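Local coordinates for conserved hypothetical secreted protein (Helicobacter pylori, PDB 4RNZ) that helps determine cell shape and is probably a zinc-dependent M23-family metallopeptidase that acts on peptidoglycan, at residues Glu16-Pro21 and Asn53-Ala58; Leu93-Gln98 and Tyr102-Lys107; Asn116-Ala121 and Ile137-Thr142. All blocks are in the same frame, centred on the assembly; numbering follows the deposited sequence.

In the fold
Following the chain from its N terminus, contact 1 comes first: residues 16-21 meet residues 53-58, closing a loop of 31 intervening residues by setting the end of helix 11-17 against the start of strand 55-61, in the N-terminal antiparallel sheet. Contact 2 then forms within a tight turn, where strand 87-96 runs into helix 101-109 after four residues, 97-100. Contact 3 follows, where strand 136-146 returns against helix 112-121. The three lie in series, none nested or crossed. Contacts 2 and 3 share one sheet, in which strands 87-96 and 136-146 are neighbours, and their consecutive helices touch; contact 1 stands apart, its centre about 40 Å from that of contact 3.

Contact 1 of 3, residues Glu16-Pro21 and Asn53-Ala58; sequences EKNHIP and NTLIQA
Leu-55, the first residue of strand 55-61, faces Asn-18 and Ile-20 with two different parts of its side chain. Its CB takes the Asn-18 side, 4.1 Å from OD1, whereas its CD1 reaches Ile-20 and stops 4.1 Å from that residue's CD1, methyl against methyl. In both pairs the side chains pass at a slant rather than lying alongside. Leu-55 has CG anti to its backbone N (chi1 -168°), which carries the branched end past Asn-18 to the isoleucine. Arg-49 NH2 bonds Asn-18 OD1 and Asn-18 ND2 bonds Phe-14 O, which holds the amide while OD1 and CB of Asn-18 lie against Leu-55 CB. The polar link between the segments is a water that donates to Asn-18 O at 3.1 Å and accepts from Leu-55 N at 2.6 Å. Tyr-77 adds a neighbour from strand 76-83, touching Ile-20 and bonding Leu-55 O through its hydroxyl. The sharp reversal that presents Asn-18 and Ile-20 comes from His-19, whose positive phi (60°) lets His-19 N reach Glu-16 O at 3.0 Å and Ile-20 N bond Leu-15 O. This is a Schellman motif ending helix 11-17, its apolar residue Ile-20 packed beside the start of strand 55-61 in the antiparallel sheet of the N-terminal domain.

Contact 2 of 3, residues Leu93-Gln98 and Tyr102-Lys107; sequences LLLSLQ and YQDIIK
The carboxylate of Asp-104 is the flat group that meets the chain just after the strand, and Gln-98 N approaches its OD2 on the syn side, tilted 28° out of the carboxylate plane. That bond is short and nearly straight, 2.7 Å with an N-H...O angle of 168°. Leu-97 CD1 comes to Asp-104 OD2 from the other side of the plane; at 3.1 Å the approach is tight and its exact length doubtful. The Leu-97 and Asp-104 side chains cross at about a right angle. The other oxygen, OD1, is bonded by Thr-99 OG1, so both ends of the carboxylate are engaged by the turn that precedes the helix, which fixes the rotation of the group. The Gln-98 amide is a second flat group, turned back toward the end of the strand by a bend at chi2. Its NE2 donates to Ser-96 O at 3.1 Å; the acceptor lies near the amide plane, but the donor sits well above the carbonyl plane of Ser-96.

Behind the carboxylate the contact is apolar. Leu-95 sets both methyls against Asp-104 CB, CD2 at 3.8 Å, while CD1 also lies 3.8 Å from Asp-104 C, against the helix backbone. CD1 also reaches Ile-105 CG1 at 4.2 Å, and Leu-93 CD2 touches that CG1 from two residues earlier, on the same face of the strand. The axes of strand 93-96 and helix 102-107 come within 9.6 Å, running at 133° to each other. The arrangement is a strand-turn-helix connection, its aspartate tying the helix's first turn to the turn before it while leucines of the sheet pack beneath helix 101-109.

Contact 3 of 3, residues Asn116-Ala121 and Ile137-Thr142; sequences NQLMNA and IAIVYT
Leu-118 carries the helix side of this contact, reaching across to Ile-137 and Ile-139 on one face of the strand. From the helix its CB points toward the strand, and CG stands anti to the backbone N (chi1 -167°), extending the chain outward until the two methyls part company at the fork. CD1 goes to Ile-139, lying 3.8 Å from its CD1 and 4.1 Å from its CG1, so this methyl rests against the outer half of the isoleucine. CD2 goes to the other isoleucine and meets Ile-137 CG2 at 3.9 Å. The leucine therefore bridges two residues that sit two apart in the strand and project from the same face, past the intervening Ala-138, which points away. Both isoleucines are met at a slant.

The two isoleucines offer different branches to the leucine: Ile-137 its CG2 methyl, Ile-139 the tip of its longer arm, with CG1 anti to the carbonyl carbon. No hydrogen bond crosses between the segments, so the join is made by buried hydrocarbon alone. Around it, Ile-105 of helix 101-109 and Ala-159 of strand 153-163 also touch Leu-118, which places the leucine among two helices and neighbouring strands. Gln-117 NE2 bonds Pro-154 O and Gln-153 OE1, linking helix 112-121 to the start of strand 153-163. Strand 136-146 is flanked by strands 87-96 and 153-163, with backbone hydrogen bonds joining Ile-139 with Leu-93 and Ala-138 with Met-160. The pattern is that of a helix packed on one face of an antiparallel sheet, its leucine spanning two same-face residues of strand 136-146, in the second domain of Csd3.

Contact 1 of 3, residues Glu16-Pro21 and Asn53-Ala58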
# COMPACT_ATOMS: atom_id res chain seq x y z
N GLU A 16 -8.86 -5.37 25.77
CA GLU A 16 -9.11 -6.47 26.74
C GLU A 16 -7.82 -6.94 27.41
O GLU A 16 -7.72 -6.98 28.62
CB GLU A 16 -9.79 -7.66 26.03
CG GLU A 16 -9.93 -8.94 26.85
CD GLU A 16 -10.73 -10.01 26.12
OE1 GLU A 16 -10.39 -10.35 24.96
OE2 GLU A 16 -11.72 -10.52 26.71
N LYS A 17 -6.81 -7.26 26.61
CA LYS A 17 -5.53 -7.74 27.16
C LYS A 17 -4.88 -6.77 28.12
O LYS A 17 -4.18 -7.18 29.04
CB LYS A 17 -4.55 -8.05 26.03
CG LYS A 17 -3.39 -8.95 26.44
CD LYS A 17 -3.22 -10.09 25.45
CE LYS A 17 -2.26 -11.15 25.96
NZ LYS A 17 -0.85 -10.66 25.96
N ASN A 18 -5.10 -5.48 27.89
CA ASN A 18 -4.51 -4.45 28.72
C ASN A 18 -5.49 -3.81 29.68
O ASN A 18 -5.19 -2.76 30.20
CB ASN A 18 -3.86 -3.39 27.83
CG ASN A 18 -2.64 -3.92 27.12
OD1 ASN A 18 -1.58 -4.04 27.72
ND2 ASN A 18 -2.80 -4.31 25.86
N HIS A 19 -6.66 -4.41 29.86
CA HIS A 19 -7.60 -3.97 30.89
C HIS A 19 -8.05 -2.53 30.68
O HIS A 19 -8.16 -1.77 31.64
CB HIS A 19 -7.00 -4.15 32.28
CG HIS A 19 -6.30 -5.46 32.48
ND1 HIS A 19 -6.97 -6.66 32.55
CD2 HIS A 19 -4.99 -5.76 32.60
CE1 HIS A 19 -6.11 -7.64 32.72
NE2 HIS A 19 -4.89 -7.12 32.75
N ILE A 20 -8.27 -2.16 29.43
CA ILE A 20 -8.80 -0.86 29.08
C ILE A 20 -10.28 -1.11 28.79
O ILE A 20 -10.60 -2.05 28.08
CB ILE A 20 -8.11 -0.29 27.83
CG1 ILE A 20 -6.63 -0.07 28.11
CG2 ILE A 20 -8.79 1.01 27.38
CD1 ILE A 20 -5.76 -0.01 26.87
N PRO A 21 -11.18 -0.28 29.34
CA PRO A 21 -12.59 -0.52 29.10
C PRO A 21 -12.94 -0.61 27.61
O PRO A 21 -12.61 0.28 26.82
CB PRO A 21 -13.26 0.71 29.72
CG PRO A 21 -12.31 1.17 30.78
CD PRO A 21 -10.95 0.89 30.21
N ASN A 53 3.19 -1.30 35.38
CA ASN A 53 3.03 -1.95 34.09
C ASN A 53 1.63 -1.72 33.48
O ASN A 53 1.16 -2.50 32.66
CB ASN A 53 3.34 -3.44 34.20
CG ASN A 53 3.66 -4.07 32.87
OD1 ASN A 53 2.96 -4.97 32.41
ND2 ASN A 53 4.71 -3.59 32.21
N THR A 54 0.98 -0.64 33.87
CA THR A 54 -0.30 -0.31 33.30
C THR A 54 -0.06 0.43 32.00
O THR A 54 0.77 1.33 31.94
CB THR A 54 -1.13 0.54 34.27
OG1 THR A 54 -1.36 -0.22 35.46
CG2 THR A 54 -2.46 0.94 33.66
N LEU A 55 -0.78 0.04 30.96
CA LEU A 55 -0.70 0.73 29.69
C LEU A 55 -1.25 2.13 29.86
O LEU A 55 -2.43 2.31 30.20
CB LEU A 55 -1.49 -0.04 28.63
CG LEU A 55 -1.30 0.36 27.16
CD1 LEU A 55 -2.04 1.65 26.82
CD2 LEU A 55 0.17 0.48 26.81
N ILE A 56 -0.41 3.14 29.64
CA ILE A 56 -0.87 4.52 29.71
C ILE A 56 -0.85 5.23 28.36
O ILE A 56 -1.47 6.27 28.22
CB ILE A 56 -0.11 5.34 30.77
CG1 ILE A 56 1.33 5.63 30.32
CG2 ILE A 56 -0.16 4.61 32.12
CD1 ILE A 56 2.22 6.18 31.40
N GLN A 57 -0.14 4.68 27.38
CA GLN A 57 -0.17 5.19 26.01
C GLN A 57 0.15 4.13 24.99
O GLN A 57 0.93 3.22 25.26
CB GLN A 57 0.84 6.29 25.81
CG GLN A 57 0.39 7.64 26.29
CD GLN A 57 1.23 8.69 25.66
OE1 GLN A 57 0.84 9.32 24.68
NE2 GLN A 57 2.44 8.84 26.18
N ALA A 58 -0.45 4.27 23.82
CA ALA A 58 -0.12 3.42 22.67
C ALA A 58 -0.30 4.19 21.37
O ALA A 58 -1.24 5.00 21.23
CB ALA A 58 -0.98 2.18 22.66
O HOH W 1 -2.40 -2.03 31.24

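Contact 2 of 3, residues Leu93-Gln98 and Tyr102-Lys107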
# COMPACT_ATOMS: atom_id res chain seq x y z
N LEU A 93 19.37 3.24 -6.46
CA LEU A 93 20.03 1.99 -6.74
C LEU A 93 20.43 1.96 -8.22
O LEU A 93 19.57 2.13 -9.11
CB LEU A 93 19.11 0.81 -6.47
CG LEU A 93 19.61 -0.58 -6.87
CD1 LEU A 93 20.88 -0.96 -6.12
CD2 LEU A 93 18.51 -1.58 -6.57
N LEU A 94 21.71 1.76 -8.48
CA LEU A 94 22.22 1.46 -9.83
C LEU A 94 22.80 0.05 -9.85
O LEU A 94 23.63 -0.33 -9.00
CB LEU A 94 23.29 2.45 -10.22
CG LEU A 94 22.94 3.93 -10.13
CD1 LEU A 94 24.19 4.75 -10.42
CD2 LEU A 94 21.81 4.31 -11.08
N LEU A 95 22.41 -0.75 -10.82
CA LEU A 95 22.76 -2.15 -10.78
C LEU A 95 23.11 -2.67 -12.17
O LEU A 95 22.42 -2.34 -13.15
CB LEU A 95 21.57 -2.89 -10.20
CG LEU A 95 21.70 -4.31 -9.73
CD1 LEU A 95 20.70 -4.49 -8.59
CD2 LEU A 95 21.41 -5.28 -10.88
N SER A 96 24.18 -3.46 -12.26
CA SER A 96 24.48 -4.24 -13.47
C SER A 96 24.15 -5.69 -13.15
O SER A 96 24.70 -6.25 -12.23
CB SER A 96 25.96 -4.10 -13.88
OG SER A 96 26.23 -4.93 -15.00
N LEU A 97 23.23 -6.29 -13.89
CA LEU A 97 22.78 -7.64 -13.57
C LEU A 97 23.91 -8.71 -13.57
O LEU A 97 24.66 -8.85 -14.53
CB LEU A 97 21.67 -8.04 -14.54
CG LEU A 97 20.86 -9.27 -14.18
CD1 LEU A 97 20.03 -9.03 -12.92
CD2 LEU A 97 19.94 -9.64 -15.33
N GLN A 98 24.01 -9.46 -12.48
CA GLN A 98 25.01 -10.51 -12.30
C GLN A 98 24.33 -11.87 -12.24
O GLN A 98 24.80 -12.82 -12.84
CB GLN A 98 25.83 -10.25 -11.05
CG GLN A 98 26.65 -8.97 -11.10
CD GLN A 98 27.45 -8.87 -12.38
OE1 GLN A 98 28.22 -9.78 -12.72
NE2 GLN A 98 27.25 -7.79 -13.13
N TYR A 102 15.98 -10.23 -9.07
CA TYR A 102 15.55 -10.34 -7.67
C TYR A 102 16.73 -10.53 -6.71
O TYR A 102 16.83 -9.87 -5.68
CB TYR A 102 14.53 -11.47 -7.48
CG TYR A 102 13.72 -11.31 -6.23
CD1 TYR A 102 14.21 -11.72 -5.01
CD2 TYR A 102 12.46 -10.71 -6.26
CE1 TYR A 102 13.48 -11.57 -3.85
CE2 TYR A 102 11.72 -10.55 -5.11
CZ TYR A 102 12.24 -10.98 -3.90
OH TYR A 102 11.53 -10.84 -2.73
N GLN A 103 17.60 -11.45 -7.04
CA GLN A 103 18.73 -11.74 -6.16
C GLN A 103 19.68 -10.54 -6.05
O GLN A 103 20.15 -10.19 -4.96
CB GLN A 103 19.47 -12.98 -6.67
CG GLN A 103 20.74 -13.25 -5.90
CD GLN A 103 21.40 -14.57 -6.24
OE1 GLN A 103 20.96 -15.33 -7.10
NE2 GLN A 103 22.48 -14.85 -5.53
N ASP A 104 19.96 -9.91 -7.18
CA ASP A 104 20.82 -8.74 -7.20
C ASP A 104 20.27 -7.57 -6.38
O ASP A 104 21.02 -6.93 -5.64
CB ASP A 104 21.11 -8.33 -8.63
CG ASP A 104 22.04 -9.32 -9.34
OD1 ASP A 104 22.68 -10.16 -8.67
OD2 ASP A 104 22.09 -9.27 -10.58
N ILE A 105 18.97 -7.29 -6.49
CA ILE A 105 18.38 -6.22 -5.68
C ILE A 105 18.54 -6.54 -4.21
O ILE A 105 18.88 -5.66 -3.40
CB ILE A 105 16.89 -6.01 -6.02
CG1 ILE A 105 16.78 -5.39 -7.41
CG2 ILE A 105 16.21 -5.09 -5.00
CD1 ILE A 105 15.46 -5.62 -8.08
N ILE A 106 18.32 -7.80 -3.84
CA ILE A 106 18.49 -8.18 -2.43
C ILE A 106 19.95 -8.02 -2.00
O ILE A 106 20.24 -7.52 -0.91
CB ILE A 106 18.03 -9.62 -2.16
CG1 ILE A 106 16.54 -9.77 -2.49
CG2 ILE A 106 18.30 -10.03 -0.71
CD1 ILE A 106 15.62 -8.96 -1.63
N LYS A 107 20.88 -8.41 -2.86
CA LYS A 107 22.29 -8.24 -2.53
C LYS A 107 22.61 -6.79 -2.21
O LYS A 107 23.29 -6.52 -1.23
CB LYS A 107 23.21 -8.72 -3.66
CG LYS A 107 24.67 -8.70 -3.22
CD LYS A 107 25.64 -8.73 -4.39
CE LYS A 107 27.07 -8.78 -3.85
NZ LYS A 107 28.10 -8.59 -4.91

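Contact 3 of 3, residues Asn116-Ala121 and Ile137-Thr142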
# COMPACT_ATOMS: atom_id res chain seq x y z
N ASN A 116 10.21 -7.01 -4.59
CA ASN A 116 8.84 -7.41 -4.99
C ASN A 116 8.09 -6.31 -5.74
O ASN A 116 7.35 -6.60 -6.68
CB ASN A 116 7.97 -7.77 -3.78
CG ASN A 116 8.40 -9.02 -3.08
OD1 ASN A 116 9.13 -9.86 -3.62
ND2 ASN A 116 7.91 -9.17 -1.85
N GLN A 117 8.25 -5.06 -5.29
CA GLN A 117 7.66 -3.92 -5.97
C GLN A 117 8.18 -3.80 -7.40
O GLN A 117 7.41 -3.55 -8.32
CB GLN A 117 7.95 -2.61 -5.26
CG GLN A 117 7.18 -2.46 -3.99
CD GLN A 117 7.32 -1.09 -3.34
OE1 GLN A 117 7.81 -0.14 -3.92
NE2 GLN A 117 6.84 -1.01 -2.13
N LEU A 118 9.48 -4.00 -7.60
CA LEU A 118 10.02 -3.96 -8.97
C LEU A 118 9.49 -5.08 -9.87
O LEU A 118 9.14 -4.82 -11.01
CB LEU A 118 11.55 -3.97 -8.98
CG LEU A 118 12.06 -3.59 -10.38
CD1 LEU A 118 12.10 -2.08 -10.58
CD2 LEU A 118 13.41 -4.19 -10.64
N MET A 119 9.47 -6.31 -9.36
CA MET A 119 8.97 -7.44 -10.12
C MET A 119 7.53 -7.13 -10.54
O MET A 119 7.16 -7.30 -11.69
CB MET A 119 8.98 -8.73 -9.29
CG MET A 119 10.33 -9.21 -8.76
SD MET A 119 11.69 -9.31 -9.94
CE MET A 119 12.35 -7.67 -9.82
N ASN A 120 6.74 -6.65 -9.59
CA ASN A 120 5.35 -6.33 -9.84
C ASN A 120 5.15 -5.19 -10.84
O ASN A 120 4.27 -5.25 -11.68
CB ASN A 120 4.59 -6.07 -8.52
CG ASN A 120 4.22 -7.35 -7.81
OD1 ASN A 120 3.81 -8.33 -8.44
ND2 ASN A 120 4.33 -7.36 -6.47
N ALA A 121 5.98 -4.16 -10.74
CA ALA A 121 5.91 -3.01 -11.62
C ALA A 121 6.21 -3.39 -13.06
O ALA A 121 5.69 -2.78 -13.98
CB ALA A 121 6.89 -1.93 -11.18
N ILE A 137 19.68 -2.08 -14.23
CA ILE A 137 18.46 -1.77 -13.47
C ILE A 137 18.79 -0.58 -12.55
O ILE A 137 19.78 -0.63 -11.81
CB ILE A 137 17.98 -2.96 -12.61
CG1 ILE A 137 17.70 -4.18 -13.48
CG2 ILE A 137 16.72 -2.59 -11.80
CD1 ILE A 137 17.35 -5.43 -12.71
N ALA A 138 17.98 0.48 -12.63
CA ALA A 138 18.05 1.61 -11.75
C ALA A 138 16.71 1.78 -11.03
O ALA A 138 15.65 1.60 -11.64
CB ALA A 138 18.38 2.86 -12.52
N ILE A 139 16.76 2.10 -9.74
CA ILE A 139 15.55 2.43 -8.98
C ILE A 139 15.83 3.65 -8.12
O ILE A 139 16.78 3.63 -7.33
CB ILE A 139 15.09 1.29 -8.06
CG1 ILE A 139 15.20 -0.06 -8.77
CG2 ILE A 139 13.67 1.55 -7.52
CD1 ILE A 139 14.74 -1.24 -7.96
N VAL A 140 15.03 4.69 -8.28
CA VAL A 140 15.03 5.78 -7.33
C VAL A 140 13.83 5.56 -6.42
O VAL A 140 12.69 5.49 -6.89
CB VAL A 140 14.86 7.14 -7.98
CG1 VAL A 140 14.84 8.22 -6.90
CG2 VAL A 140 15.96 7.41 -9.00
N TYR A 141 14.08 5.43 -5.12
CA TYR A 141 12.98 5.12 -4.20
C TYR A 141 13.13 5.83 -2.88
O TYR A 141 14.25 6.14 -2.45
CB TYR A 141 12.90 3.63 -3.94
CG TYR A 141 14.09 3.03 -3.24
CD1 TYR A 141 15.22 2.69 -3.95
CD2 TYR A 141 14.08 2.81 -1.88
CE1 TYR A 141 16.30 2.11 -3.32
CE2 TYR A 141 15.16 2.25 -1.24
CZ TYR A 141 16.27 1.89 -1.97
OH TYR A 141 17.36 1.32 -1.37
N THR A 142 12.00 6.04 -2.24
CA THR A 142 11.97 6.61 -0.90
C THR A 142 11.49 5.59 0.10
O THR A 142 10.82 4.61 -0.25
CB THR A 142 11.06 7.84 -0.82
OG1 THR A 142 9.70 7.48 -1.03
CG2 THR A 142 11.48 8.89 -1.82